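Local coordinates for protein F420-reducing hydrogenase, subunit beta (Methanothermobacter marburgensis, PDB 4OMF) that carries FAD and an iron-sulfur cluster as the beta subunit of the F420-reducing hydrogenase, and probably passes electrons from hydrogen oxidation to coenzyme F420, at residues Ile9-Ser14 with Val210-Gly215; Gly26-Gly31 with Gly237-Lys242. All coordinates share one frame; numbering follows the deposited sequence. Where two conformers were deposited one is given.

In the fold
Both contacts join the mixed sheet to elements that hold FAD. In interaction 1 the loop 210-215 meets strand 8-14; in interaction 2 the start of helix 28-39 meets the edge strand 239-243, which is strand 8-14's neighbour. Their centres lie 9 Å apart on the same side of the chain's centre, and the backbone pairs Ser11 with Lys242 and Ser14 with Gly26 tie them together. Interaction 1 is partly buried and polar, made by two side-chain hydrogen bonds, one of them from an arginine modelled in two conformers; interaction 2 is buried and apolar, a phenylalanine ring set against the helix start. One reaches the flavin ring of FAD, the other its diphosphate.

Interaction 1 (Ile9-Ser14 with Val210-Gly215); sequences IVSARS and VGSPDG. With FAD (flavin-adenine dinucleotide), chain R.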
loop_
_atom_site.group_PDB
_atom_site.type_symbol
_atom_site.label_atom_id
_atom_site.label_comp_id
_atom_site.label_asym_id
_atom_site.label_seq_id
_atom_site.Cartn_x
_atom_site.Cartn_y
_atom_site.Cartn_z
ATOM N N ILE C 9 -9.415 15.120 45.561
ATOM C CA ILE C 9 -10.298 14.006 45.231
ATOM C C ILE C 9 -11.590 14.130 46.035
ATOM O O ILE C 9 -11.546 14.260 47.262
ATOM C CB ILE C 9 -9.648 12.641 45.535
ATOM C CG1 ILE C 9 -8.323 12.504 44.770
ATOM C CG2 ILE C 9 -10.618 11.515 45.188
ATOM C CD1 ILE C 9 -7.617 11.174 44.999
ATOM N N VAL C 10 -12.728 14.090 45.337
ATOM C CA VAL C 10 -14.038 14.192 45.964
ATOM C C VAL C 10 -14.980 13.138 45.385
ATOM O O VAL C 10 -14.701 12.546 44.331
ATOM C CB VAL C 10 -14.677 15.592 45.756
ATOM C CG1 VAL C 10 -13.830 16.683 46.447
ATOM C CG2 VAL C 10 -14.886 15.903 44.250
ATOM N N SER C 11 -16.098 12.926 46.071
ATOM C CA SER C 11 -17.218 12.186 45.498
ATOM C C SER C 11 -18.235 13.212 44.987
ATOM O O SER C 11 -18.525 14.182 45.696
ATOM C CB SER C 11 -17.859 11.256 46.543
ATOM O OG SER C 11 -18.658 10.268 45.901
ATOM N N ALA C 12 -18.753 13.029 43.770
ATOM C CA ALA C 12 -19.642 14.047 43.208
ATOM C C ALA C 12 -20.744 13.487 42.327
ATOM O O ALA C 12 -20.659 12.367 41.795
ATOM C CB ALA C 12 -18.828 15.107 42.416
ATOM N N ARG C 13 -21.788 14.295 42.178
ATOM C CA ARG C 13 -22.955 13.934 41.379
ATOM C C ARG C 13 -23.544 15.194 40.748
ATOM O O ARG C 13 -23.623 16.241 41.390
ATOM C CB ARG C 13 -23.990 13.217 42.256
ATOM C CG ARG C 13 -25.320 12.869 41.601
ATOM C CD ARG C 13 -26.099 11.916 42.506
ATOM N NE ARG C 13 -27.467 11.645 42.064
ATOM C CZ ARG C 13 -27.805 10.798 41.093
ATOM N NH1 ARG C 13 -26.877 10.135 40.415
ATOM N NH2 ARG C 13 -29.086 10.627 40.795
ATOM N N SER C 14 -23.942 15.102 39.481
ATOM C CA SER C 14 -24.610 16.218 38.818
ATOM C C SER C 14 -25.902 16.555 39.560
ATOM O O SER C 14 -26.529 15.655 40.107
ATOM C CB SER C 14 -24.924 15.860 37.371
ATOM O OG SER C 14 -25.846 16.786 36.833
ATOM N N VAL C 210 -15.577 3.911 40.666
ATOM C CA VAL C 210 -14.919 3.216 41.773
ATOM C C VAL C 210 -14.573 4.144 42.931
ATOM O O VAL C 210 -13.974 5.201 42.742
ATOM C CB VAL C 210 -13.657 2.495 41.290
ATOM C CG1 VAL C 210 -12.877 1.923 42.468
ATOM C CG2 VAL C 210 -14.056 1.392 40.314
ATOM N N GLY C 211 -14.977 3.741 44.136
ATOM C CA GLY C 211 -14.679 4.503 45.343
ATOM C C GLY C 211 -15.913 5.245 45.822
ATOM O O GLY C 211 -15.986 5.685 46.969
ATOM N N SER C 212 -16.905 5.349 44.937
ATOM C CA SER C 212 -18.150 6.067 45.227
ATOM C C SER C 212 -19.359 5.133 45.167
ATOM O O SER C 212 -19.330 4.117 44.473
ATOM C CB SER C 212 -18.349 7.230 44.236
ATOM O OG SER C 212 -17.502 8.324 44.545
ATOM N N PRO C 213 -20.434 5.493 45.885
ATOM C CA PRO C 213 -21.685 4.730 45.819
ATOM C C PRO C 213 -22.405 4.932 44.489
ATOM O O PRO C 213 -22.025 5.796 43.692
ATOM C CB PRO C 213 -22.504 5.285 46.992
ATOM C CG PRO C 213 -21.963 6.654 47.218
ATOM C CD PRO C 213 -20.514 6.614 46.842
ATOM N N ASP C 214 -23.420 4.113 44.244
ATOM C CA ASP C 214 -24.152 4.146 42.982
ATOM C C ASP C 214 -24.740 5.524 42.694
ATOM O O ASP C 214 -25.371 6.131 43.553
ATOM C CB ASP C 214 -25.268 3.097 42.990
ATOM C CG ASP C 214 -24.733 1.682 42.850
ATOM O OD1 ASP C 214 -23.874 1.459 41.973
ATOM O OD2 ASP C 214 -25.163 0.801 43.625
ATOM N N GLY C 215 -24.512 6.022 41.485
ATOM C CA GLY C 215 -25.064 7.308 41.086
ATOM C C GLY C 215 -24.150 8.459 41.450
ATOM O O GLY C 215 -24.478 9.633 41.233
HETATM P PA FAD R . -21.703 10.396 31.545
HETATM O O1A FAD R . -22.477 9.104 31.553
HETATM O O2A FAD R . -22.330 11.732 31.815
HETATM O O5B FAD R . -20.980 10.502 30.129
HETATM C C5B FAD R . -20.160 9.382 29.769
HETATM C C4B FAD R . -19.137 9.875 28.743
HETATM O O4B FAD R . -18.260 8.800 28.403
HETATM C C3B FAD R . -19.843 10.323 27.469
HETATM O O3B FAD R . -19.384 11.613 27.038
HETATM C C2B FAD R . -19.430 9.265 26.456
HETATM O O2B FAD R . -19.279 9.843 25.149
HETATM C C1B FAD R . -18.109 8.747 26.994
HETATM N N9A FAD R . -17.894 7.356 26.558
HETATM C C8A FAD R . -18.757 6.338 26.723
HETATM N N7A FAD R . -18.244 5.191 26.221
HETATM C C5A FAD R . -17.013 5.500 25.724
HETATM C C6A FAD R . -15.937 4.756 25.031
HETATM N N6A FAD R . -16.062 3.433 24.745
HETATM N N1A FAD R . -14.833 5.445 24.701
HETATM C C2A FAD R . -14.697 6.767 24.939
HETATM N N3A FAD R . -15.640 7.518 25.556
HETATM C C4A FAD R . -16.794 6.927 25.957
HETATM N N1 FAD R . -15.019 3.419 35.478
HETATM C C2 FAD R . -14.324 2.966 36.596
HETATM O O2 FAD R . -14.608 3.441 37.714
HETATM N N3 FAD R . -13.372 1.968 36.440
HETATM C C4 FAD R . -13.072 1.460 35.193
HETATM O O4 FAD R . -12.179 0.590 35.093
HETATM C C4X FAD R . -14.163 1.416 34.246
HETATM N N5 FAD R . -13.850 0.758 32.951
HETATM C C5X FAD R . -14.159 1.615 31.799
HETATM C C6 FAD R . -13.824 1.061 30.552
HETATM C C7 FAD R . -14.263 1.679 29.374
HETATM C C7M FAD R . -13.894 1.093 28.018
HETATM C C8 FAD R . -15.043 2.829 29.477
HETATM C C8M FAD R . -15.583 3.586 28.279
HETATM C C9 FAD R . -15.395 3.382 30.727
HETATM C C9A FAD R . -15.030 2.721 31.906
HETATM N N10 FAD R . -15.292 3.321 33.165
HETATM C C10 FAD R . -15.003 2.649 34.338
HETATM C "C1'" FAD R . -15.817 4.692 33.319
HETATM C "C2'" FAD R . -17.312 4.773 33.484
HETATM O "O2'" FAD R . -17.990 3.671 33.087
HETATM C "C3'" FAD R . -17.815 5.974 33.133
HETATM O "O3'" FAD R . -17.819 6.194 31.795
HETATM C "C4'" FAD R . -17.382 7.169 33.964
HETATM O "O4'" FAD R . -17.591 6.950 35.375
HETATM C "C5'" FAD R . -18.101 8.444 33.508
HETATM O "O5'" FAD R . -19.440 8.433 33.980
HETATM P P FAD R . -20.303 9.778 34.051
HETATM O O1P FAD R . -19.448 10.806 34.759
HETATM O O2P FAD R . -21.661 9.476 34.614
HETATM O O3P FAD R . -20.393 10.218 32.486
#
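The loop that leads from strand 205-208 to strand 217-221, whose Val210 reaches the flavin, is held against strand 8-14 of the mixed sheet by two polar links, Ser11 to Ser212 and Arg13 to Gly215. The run from Ser11 to Arg13 and that from Ser212 to Gly215 point almost the same way, 7° apart. Ser11 and Arg13, two residues apart on the strand, both direct their side chains at the loop, while Ala12 between them faces the other way, onto Val219 of strand 217-221. The two serine hydroxyls meet at 2.6 Å, Ser11 OG to Ser212 OG. Thr218 OG1 is a second partner of the Ser212 hydroxyl, which thereby joins the strand, the loop and the next strand of the sheet. At its other end the loop reaches the cofactor: the backbone N of Val210 donates to FAD O2 on the pyrimidine side of the flavin over 3.1 Å, with an N-H...O angle of 163°, and CG2 of Val210 lies against the same oxygen.

Arg13 is modelled in two conformers, so its bond is less certain than the serine pair. In the one described, Gly215, lacking a side chain, leaves room for the arginine beside it. Arg13 stays extended from CG to NE and passes along the Gly215 carbonyl, with CD 3.1 Å from Gly215 O, before its guanidinium turns back to it. NH1 of Arg13 then donates to a lone pair of Gly215 O at 2.6 Å, in the carbonyl plane, the oxygen lying 18° out of the guanidinium plane.

Interaction 2 (Gly26-Gly31 with Gly237-Lys242); sequences GGIVTG and GLFETK. With FAD (flavin-adenine dinucleotide), chain R.
The diphosphate-binding start of helix 28-39, where backbone N-H groups grip the FAD phosphates, rests its other side on the aromatic ring of Phe239 from edge strand 239-243. CD1 of Ile28 approaches the ring obliquely, 3.6 Å from Phe239 CE2. It gets there because CG1 stands beside the backbone N (chi1 -52°) and the chain bends again at CG1, so that the end of the side chain comes nearer the ring than its base. The carbonyl of Gly27 meets the edge of the ring, in its plane, with O 3.8 Å from Phe239 CE2. Further along, Phe239 CZ lies 3.7 Å from Gly31 C, a close approach allowed by the bare glycine.

Gly27 is the N-cap, and its O also accepts the N-H of Gly31. Its own N donates to FAD O2P at 2.9 Å. Val29 N and, weakly, Ile28 N both serve O1P. Thr30 grips O2A of the second phosphate twice, through its backbone N and through OG1 at 2.6 Å from FAD O2A. The helix start would also be expected to favour the negative charge of the phosphates.

Around the contact, Ile28 packs on Ser217 and Val219 of strand 217-221, Phe239 touches Leu32 of helix 28-39, and Phe230, Ala233 and Val234 of helix 224-235 also meet the Phe239 side chain, which thus lies between the two helices.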
loop_
_atom_site.group_PDB
_atom_site.type_symbol
_atom_site.label_atom_id
_atom_site.label_comp_id
_atom_site.label_asym_id
_atom_site.label_seq_id
_atom_site.Cartn_x
_atom_site.Cartn_y
_atom_site.Cartn_z
ATOM N N GLY C 26 -22.128 9.539 38.099
ATOM C CA GLY C 26 -22.532 10.837 38.640
ATOM C C GLY C 26 -22.867 11.886 37.580
ATOM O O GLY C 26 -23.349 12.971 37.893
ATOM N N GLY C 27 -22.623 11.571 36.313
ATOM C CA GLY C 27 -22.863 12.536 35.256
ATOM C C GLY C 27 -21.822 13.638 35.247
ATOM O O GLY C 27 -22.101 14.777 34.870
ATOM N N ILE C 28 -20.614 13.293 35.662
ATOM C CA ILE C 28 -19.548 14.270 35.743
ATOM C C ILE C 28 -19.097 14.689 34.344
ATOM O O ILE C 28 -18.862 15.871 34.085
ATOM C CB ILE C 28 -18.345 13.717 36.534
ATOM C CG1 ILE C 28 -18.792 13.176 37.892
ATOM C CG2 ILE C 28 -17.253 14.779 36.682
ATOM C CD1 ILE C 28 -19.556 14.164 38.777
ATOM N N VAL C 29 -18.982 13.733 33.431
ATOM C CA VAL C 29 -18.500 14.083 32.110
ATOM C C VAL C 29 -19.505 14.955 31.386
ATOM O O VAL C 29 -19.158 16.036 30.896
ATOM C CB VAL C 29 -18.203 12.849 31.253
ATOM C CG1 VAL C 29 -17.675 13.293 29.875
ATOM C CG2 VAL C 29 -17.183 11.977 31.975
ATOM N N THR C 30 -20.750 14.503 31.331
ATOM C CA THR C 30 -21.770 15.266 30.605
ATOM C C THR C 30 -22.010 16.641 31.263
ATOM O O THR C 30 -22.099 17.663 30.583
ATOM C CB THR C 30 -23.105 14.492 30.521
ATOM O OG1 THR C 30 -22.912 13.275 29.777
ATOM C CG2 THR C 30 -24.174 15.347 29.841
ATOM N N GLY C 31 -22.111 16.654 32.586
ATOM C CA GLY C 31 -22.300 17.881 33.342
ATOM C C GLY C 31 -21.162 18.880 33.171
ATOM O O GLY C 31 -21.392 20.081 33.022
ATOM N N GLY C 237 -23.255 25.406 41.349
ATOM C CA GLY C 237 -24.316 24.544 41.847
ATOM C C GLY C 237 -24.706 23.452 40.864
ATOM O O GLY C 237 -25.799 22.887 40.952
ATOM N N LEU C 238 -23.805 23.146 39.937
ATOM C CA LEU C 238 -24.054 22.102 38.954
ATOM C C LEU C 238 -23.599 20.727 39.446
ATOM O O LEU C 238 -23.970 19.707 38.861
ATOM C CB LEU C 238 -23.366 22.440 37.642
ATOM C CG LEU C 238 -23.945 23.619 36.855
ATOM C CD1 LEU C 238 -23.298 23.633 35.511
ATOM C CD2 LEU C 238 -25.447 23.511 36.701
ATOM N N PHE C 239 -22.791 20.702 40.509
ATOM C CA PHE C 239 -22.431 19.451 41.176
ATOM C C PHE C 239 -22.571 19.558 42.686
ATOM O O PHE C 239 -22.340 20.617 43.273
ATOM C CB PHE C 239 -20.992 19.023 40.854
ATOM C CG PHE C 239 -20.754 18.723 39.409
ATOM C CD1 PHE C 239 -20.060 19.614 38.611
ATOM C CD2 PHE C 239 -21.226 17.547 38.847
ATOM C CE1 PHE C 239 -19.841 19.342 37.272
ATOM C CE2 PHE C 239 -21.002 17.269 37.519
ATOM C CZ PHE C 239 -20.315 18.175 36.729
ATOM N N GLU C 240 -22.986 18.449 43.288
ATOM C CA GLU C 240 -22.942 18.233 44.731
ATOM C C GLU C 240 -21.692 17.398 45.004
ATOM O O GLU C 240 -21.418 16.452 44.265
ATOM C CB GLU C 240 -24.215 17.510 45.209
ATOM C CG GLU C 240 -24.358 17.319 46.717
ATOM C CD GLU C 240 -25.516 16.376 47.084
ATOM O OE1 GLU C 240 -26.304 16.007 46.175
ATOM O OE2 GLU C 240 -25.624 15.994 48.275
ATOM N N THR C 241 -20.918 17.748 46.035
ATOM C CA THR C 241 -19.694 16.992 46.341
ATOM C C THR C 241 -19.582 16.617 47.817
ATOM O O THR C 241 -20.112 17.308 48.689
ATOM C CB THR C 241 -18.402 17.778 45.955
ATOM O OG1 THR C 241 -18.198 18.878 46.857
ATOM C CG2 THR C 241 -18.498 18.299 44.545
ATOM N N LYS C 242 -18.879 15.518 48.078
ATOM C CA LYS C 242 -18.529 15.086 49.432
ATOM C C LYS C 242 -17.033 14.755 49.473
ATOM O O LYS C 242 -16.499 14.203 48.502
ATOM C CB LYS C 242 -19.353 13.853 49.845
ATOM C CG LYS C 242 -20.857 13.953 49.567
ATOM C CD LYS C 242 -21.637 12.691 49.994
ATOM C CE LYS C 242 -23.145 12.970 50.003
ATOM N NZ LYS C 242 -23.974 11.795 50.392
HETATM P PA FAD R . -21.703 10.396 31.545
HETATM O O1A FAD R . -22.477 9.104 31.553
HETATM O O2A FAD R . -22.330 11.732 31.815
HETATM O O5B FAD R . -20.980 10.502 30.129
HETATM C C5B FAD R . -20.160 9.382 29.769
HETATM C C4B FAD R . -19.137 9.875 28.743
HETATM O O4B FAD R . -18.260 8.800 28.403
HETATM C C3B FAD R . -19.843 10.323 27.469
HETATM O O3B FAD R . -19.384 11.613 27.038
HETATM C C2B FAD R . -19.430 9.265 26.456
HETATM O O2B FAD R . -19.279 9.843 25.149
HETATM C C1B FAD R . -18.109 8.747 26.994
HETATM N N9A FAD R . -17.894 7.356 26.558
HETATM C C8A FAD R . -18.757 6.338 26.723
HETATM N N7A FAD R . -18.244 5.191 26.221
HETATM C C5A FAD R . -17.013 5.500 25.724
HETATM C C6A FAD R . -15.937 4.756 25.031
HETATM N N6A FAD R . -16.062 3.433 24.745
HETATM N N1A FAD R . -14.833 5.445 24.701
HETATM C C2A FAD R . -14.697 6.767 24.939
HETATM N N3A FAD R . -15.640 7.518 25.556
HETATM C C4A FAD R . -16.794 6.927 25.957
HETATM N N1 FAD R . -15.019 3.419 35.478
HETATM C C2 FAD R . -14.324 2.966 36.596
HETATM O O2 FAD R . -14.608 3.441 37.714
HETATM N N3 FAD R . -13.372 1.968 36.440
HETATM C C4 FAD R . -13.072 1.460 35.193
HETATM O O4 FAD R . -12.179 0.590 35.093
HETATM C C4X FAD R . -14.163 1.416 34.246
HETATM N N5 FAD R . -13.850 0.758 32.951
HETATM C C5X FAD R . -14.159 1.615 31.799
HETATM C C6 FAD R . -13.824 1.061 30.552
HETATM C C7 FAD R . -14.263 1.679 29.374
HETATM C C7M FAD R . -13.894 1.093 28.018
HETATM C C8 FAD R . -15.043 2.829 29.477
HETATM C C8M FAD R . -15.583 3.586 28.279
HETATM C C9 FAD R . -15.395 3.382 30.727
HETATM C C9A FAD R . -15.030 2.721 31.906
HETATM N N10 FAD R . -15.292 3.321 33.165
HETATM C C10 FAD R . -15.003 2.649 34.338
HETATM C "C1'" FAD R . -15.817 4.692 33.319
HETATM C "C2'" FAD R . -17.312 4.773 33.484
HETATM O "O2'" FAD R . -17.990 3.671 33.087
HETATM C "C3'" FAD R . -17.815 5.974 33.133
HETATM O "O3'" FAD R . -17.819 6.194 31.795
HETATM C "C4'" FAD R . -17.382 7.169 33.964
HETATM O "O4'" FAD R . -17.591 6.950 35.375
HETATM C "C5'" FAD R . -18.101 8.444 33.508
HETATM O "O5'" FAD R . -19.440 8.433 33.980
HETATM P P FAD R . -20.303 9.778 34.051
HETATM O O1P FAD R . -19.448 10.806 34.759
HETATM O O2P FAD R . -21.661 9.476 34.614
HETATM O O3P FAD R . -20.393 10.218 32.486
#